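Local coordinates for protein putative aminopeptidase (Leishmania major, PDB 5NTH) that probably acts as a manganese-dependent leucyl aminopeptidase of the M17 family, removing residues from the amino ends of peptides, at residues Y21-T24 with C25-F28; G168-T171 with K172-K176. One frame throughout, in Å; residues are numbered along the deposited sequence.

Contact 1: residues Y21-T24 with C25-F28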
loop_
_atom_site.group_PDB
_atom_site.type_symbol
_atom_site.label_atom_id
_atom_site.label_comp_id
_atom_site.label_asym_id
_atom_site.label_seq_id
_atom_site.Cartn_x
_atom_site.Cartn_y
_atom_site.Cartn_z
ATOM N N TYR A 21 -31.354 -26.506 10.680
ATOM C CA TYR A 21 -30.423 -25.629 11.400
ATOM C C TYR A 21 -31.150 -24.855 12.499
ATOM O O TYR A 21 -30.627 -24.688 13.610
ATOM C CB TYR A 21 -29.718 -24.629 10.472
ATOM C CG TYR A 21 -28.860 -23.680 11.243
ATOM C CD1 TYR A 21 -27.577 -24.041 11.657
ATOM C CD2 TYR A 21 -29.367 -22.460 11.654
ATOM C CE1 TYR A 21 -26.805 -23.184 12.429
ATOM C CE2 TYR A 21 -28.605 -21.579 12.420
ATOM C CZ TYR A 21 -27.326 -21.939 12.793
ATOM O OH TYR A 21 -26.608 -21.057 13.546
ATOM N N VAL A 22 -32.353 -24.384 12.192
ATOM C CA VAL A 22 -33.154 -23.662 13.175
ATOM C C VAL A 22 -33.387 -24.564 14.373
ATOM O O VAL A 22 -33.097 -24.175 15.500
ATOM C CB VAL A 22 -34.470 -23.185 12.564
ATOM C CG1 VAL A 22 -35.437 -22.692 13.626
ATOM C CG2 VAL A 22 -34.194 -22.065 11.570
ATOM N N GLN A 23 -33.840 -25.789 14.120
ATOM C CA GLN A 23 -34.097 -26.750 15.205
ATOM C C GLN A 23 -32.920 -26.973 16.124
ATOM O O GLN A 23 -33.096 -27.087 17.348
ATOM C CB GLN A 23 -34.564 -28.111 14.659
ATOM C CG GLN A 23 -35.967 -28.096 14.103
ATOM C CD GLN A 23 -36.866 -27.236 14.941
ATOM O OE1 GLN A 23 -37.292 -26.149 14.513
ATOM N NE2 GLN A 23 -37.105 -27.672 16.177
ATOM N N THR A 24 -31.729 -27.035 15.552
ATOM C CA THR A 24 -30.553 -27.336 16.361
ATOM C C THR A 24 -30.308 -26.162 17.287
ATOM O O THR A 24 -29.844 -26.336 18.414
ATOM C CB THR A 24 -29.304 -27.581 15.517
ATOM O OG1 THR A 24 -28.956 -26.373 14.833
ATOM C CG2 THR A 24 -29.543 -28.714 14.499
ATOM N N CYS A 25 -30.642 -24.973 16.791
ATOM C CA CYS A 25 -30.562 -23.737 17.560
ATOM C C CYS A 25 -31.681 -23.529 18.593
ATOM O O CYS A 25 -31.420 -23.069 19.697
ATOM C CB CYS A 25 -30.511 -22.549 16.594
ATOM S SG CYS A 25 -28.908 -22.348 15.816
ATOM N N THR A 26 -32.918 -23.838 18.223
ATOM C CA THR A 26 -34.042 -23.657 19.137
ATOM C C THR A 26 -34.150 -24.720 20.247
ATOM O O THR A 26 -34.654 -24.410 21.294
ATOM C CB THR A 26 -35.404 -23.523 18.416
ATOM O OG1 THR A 26 -35.772 -24.758 17.806
ATOM C CG2 THR A 26 -35.361 -22.432 17.350
ATOM N N ASN A 27 -33.685 -25.945 20.033
ATOM C CA ASN A 27 -33.636 -26.939 21.113
ATOM C C ASN A 27 -32.251 -27.129 21.720
ATOM O O ASN A 27 -32.006 -28.106 22.430
ATOM C CB ASN A 27 -34.115 -28.300 20.612
ATOM C CG ASN A 27 -35.464 -28.222 19.942
ATOM O OD1 ASN A 27 -35.583 -28.496 18.744
ATOM N ND2 ASN A 27 -36.492 -27.826 20.704
ATOM N N PHE A 28 -31.343 -26.199 21.470
ATOM C CA PHE A 28 -29.962 -26.376 21.885
ATOM C C PHE A 28 -29.821 -26.672 23.374
ATOM O O PHE A 28 -30.443 -26.012 24.191
ATOM C CB PHE A 28 -29.158 -25.119 21.547
ATOM C CG PHE A 28 -27.705 -25.302 21.701
ATOM C CD1 PHE A 28 -26.974 -25.811 20.676
ATOM C CD2 PHE A 28 -27.088 -25.018 22.894
ATOM C CE1 PHE A 28 -25.617 -26.014 20.821
ATOM C CE2 PHE A 28 -25.743 -25.210 23.062
ATOM C CZ PHE A 28 -25.001 -25.719 22.020
#
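Tyr21 and Cys25 meet along the last turn of the alpha-helix 12-26, where the ordinary i to i+4 ladder runs to its end. Cys25 N donates to Tyr21 O over 3.2 Å. Tyr21 O takes a second bond, of 2.7 Å, from Thr24 OG1, and both donors approach it from one face of its plane. A chi1 of 65° turns Thr24 OG1 toward the preceding turn, where Tyr21 O is the acceptor; Arg218, on helix 203-221, also bonds to this hydroxyl. Val22 O receives Thr26 N at 2.7 Å, nearly in line with its C=O, plus a weak bond from Cys25 N. The final rung is Asn27 N to Gln23 O, 3.0 Å and fairly straight (164°), made by the first residue to leave helical geometry. Cys25 O, past the last rungs, is taken by the hydroxyl of Tyr239 on helix 229-243. Between side chains, Val22 CG1 touches Thr26 CG2 at 3.7 Å. Tyr21 OH hydrogen-bonds Thr222, and Cys25 SG makes a sulfur-aromatic contact with the Tyr21 ring. The sulfur of Cys25 lies obliquely, 33° off the ring normal and 3.9 Å from the centroid of the Tyr21 ring, closest to the hydroxyl-bearing end: Cys25 SG is 3.4 Å from Tyr21 CZ.

Contact 2: residues G168-T171 with K172-K176; sequences GQAT and KAYMK
Gln169 carries CG beside its own backbone N (chi1 -77°) and bends again at chi2, which folds its amide back over the turn toward Lys172 and Met175. Tyr174 likewise has CG beside its N, at chi1 -56°, and this slides the ring under Ala170. Ala170 CA then sits almost squarely above the centre of the Tyr174 ring, 3.9 Å from the centroid, as a CH-pi contact, while Ala170 CB lies 3.8 Å from Tyr174 CZ. The ring also meets that of Tyr163, the two planes nearly parallel, and Val375 of the second subunit packs on both Ala170 and Tyr174. The two ends of the Gln169 amide do different work. Gln169 NE2 gives a weak bond to Met175 O, 3.2 Å; Gln169 OE1 accepts from a water 2.9 Å away, and that water accepts in turn from Lys172 NZ, so amide and ammonium are joined through solvent at this surface. Inside the turn, Gln169 O is gripped twice, by Lys172 N at 2.8 Å and by Tyr174 N at 2.9 Å, the two donors standing over opposite faces of the carbonyl plane. Gly168 O is doubly held as well: Thr171 N and Thr171 OG1 reach it from opposite faces, the hydroxyl at 2.6 Å. Arg218 bonds to the carbonyl oxygens of Ala173 and Tyr174, tying the turn to helix 203-221. The bond from Tyr174 N back to Gln169 O, the weak one from Ala173 N to Ala170 O, and the positive phi of Ala173 (63°) together make a Schellman motif, here in a 3-10 turn of the loop before strand 181-185.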
loop_
_atom_site.group_PDB
_atom_site.type_symbol
_atom_site.label_atom_id
_atom_site.label_comp_id
_atom_site.label_asym_id
_atom_site.label_seq_id
_atom_site.Cartn_x
_atom_site.Cartn_y
_atom_site.Cartn_z
ATOM N N GLY A 168 -19.281 -34.670 6.530
ATOM C CA GLY A 168 -20.696 -34.904 6.316
ATOM C C GLY A 168 -21.657 -34.225 7.268
ATOM O O GLY A 168 -22.861 -34.303 7.033
ATOM N N GLN A 169 -21.176 -33.531 8.304
ATOM C CA GLN A 169 -22.099 -32.907 9.269
ATOM C C GLN A 169 -23.184 -32.018 8.637
ATOM O O GLN A 169 -24.195 -31.750 9.276
ATOM C CB GLN A 169 -21.357 -32.055 10.315
ATOM C CG GLN A 169 -20.657 -32.767 11.447
ATOM C CD GLN A 169 -21.345 -34.027 11.893
ATOM O OE1 GLN A 169 -21.039 -35.101 11.372
ATOM N NE2 GLN A 169 -22.268 -33.917 12.858
ATOM N N ALA A 170 -22.967 -31.540 7.409
ATOM C CA ALA A 170 -23.971 -30.749 6.694
ATOM C C ALA A 170 -25.310 -31.478 6.640
ATOM O O ALA A 170 -26.359 -30.846 6.778
ATOM C CB ALA A 170 -23.482 -30.433 5.293
ATOM N N THR A 171 -25.238 -32.807 6.484
ATOM C CA THR A 171 -26.410 -33.692 6.457
ATOM C C THR A 171 -27.084 -33.899 7.800
ATOM O O THR A 171 -28.159 -34.467 7.848
ATOM C CB THR A 171 -26.078 -35.116 5.924
ATOM O OG1 THR A 171 -25.040 -35.709 6.693
ATOM C CG2 THR A 171 -25.624 -35.072 4.484
ATOM N N LYS A 172 -26.430 -33.471 8.871
ATOM C CA LYS A 172 -26.954 -33.495 10.232
ATOM C C LYS A 172 -27.008 -32.074 10.806
ATOM O O LYS A 172 -26.687 -31.847 11.981
ATOM C CB LYS A 172 -26.035 -34.347 11.106
ATOM C CG LYS A 172 -25.884 -35.795 10.679
ATOM C CD LYS A 172 -24.720 -36.418 11.426
ATOM C CE LYS A 172 -24.770 -37.947 11.438
ATOM N NZ LYS A 172 -23.570 -38.573 10.792
ATOM N N ALA A 173 -27.383 -31.117 9.956
ATOM C CA ALA A 173 -27.661 -29.728 10.371
ATOM C C ALA A 173 -26.472 -28.989 10.953
ATOM O O ALA A 173 -26.619 -28.167 11.829
ATOM C CB ALA A 173 -28.836 -29.701 11.342
ATOM N N TYR A 174 -25.287 -29.284 10.469
ATOM C CA TYR A 174 -24.100 -28.588 10.939
ATOM C C TYR A 174 -23.944 -28.660 12.479
ATOM O O TYR A 174 -23.407 -27.756 13.094
ATOM C CB TYR A 174 -24.116 -27.116 10.423
ATOM C CG TYR A 174 -24.228 -27.007 8.911
ATOM C CD1 TYR A 174 -25.466 -27.108 8.281
ATOM C CD2 TYR A 174 -23.096 -26.825 8.102
ATOM C CE1 TYR A 174 -25.586 -27.020 6.889
ATOM C CE2 TYR A 174 -23.202 -26.742 6.709
ATOM C CZ TYR A 174 -24.456 -26.846 6.104
ATOM O OH TYR A 174 -24.633 -26.800 4.743
ATOM N N MET A 175 -24.404 -29.740 13.094
ATOM C CA MET A 175 -24.457 -29.826 14.537
ATOM C C MET A 175 -23.759 -31.074 15.013
ATOM O O MET A 175 -24.217 -32.160 14.725
ATOM C CB MET A 175 -25.901 -29.913 14.977
ATOM C CG MET A 175 -26.093 -30.180 16.456
ATOM S SD MET A 175 -25.558 -28.750 17.404
ATOM C CE MET A 175 -26.501 -29.018 18.919
ATOM N N LYS A 176 -22.697 -30.907 15.787
ATOM C CA LYS A 176 -21.964 -32.009 16.359
ATOM C C LYS A 176 -21.776 -31.796 17.857
ATOM O O LYS A 176 -21.300 -30.773 18.282
ATOM C CB LYS A 176 -20.617 -32.112 15.693
ATOM C CG LYS A 176 -19.818 -33.358 16.022
ATOM C CD LYS A 176 -18.497 -33.282 15.272
ATOM C CE LYS A 176 -17.358 -33.989 15.977
ATOM N NZ LYS A 176 -17.135 -35.342 15.402
HETATM O O HOH W 1 -21.623 -36.703 9.065
#

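In the fold
Contact 1 is the C-terminal end of helix 12-26 and contact 2 a Schellman turn in a loop; they pack on each other with centres about 12 Å apart. Contact 1 is partly buried, backed by helices 203-221 and 229-243; contact 2 lies at the surface, touching a second subunit. Both rest on backbone hydrogen bonds and differ in what surrounds these: a sulfur-aromatic pair against neighbouring helices in contact 1, a CH-pi contact and a water-bridged Gln169-Lys172 pair in contact 2. Thr24 CG2 against Ala173 CB, 3.4 Å, and Phe28 CE1 against Met175 CE join them through apolar groups. Arg218 of helix 203-221 is a partner shared by both. Neither lies near the manganese site.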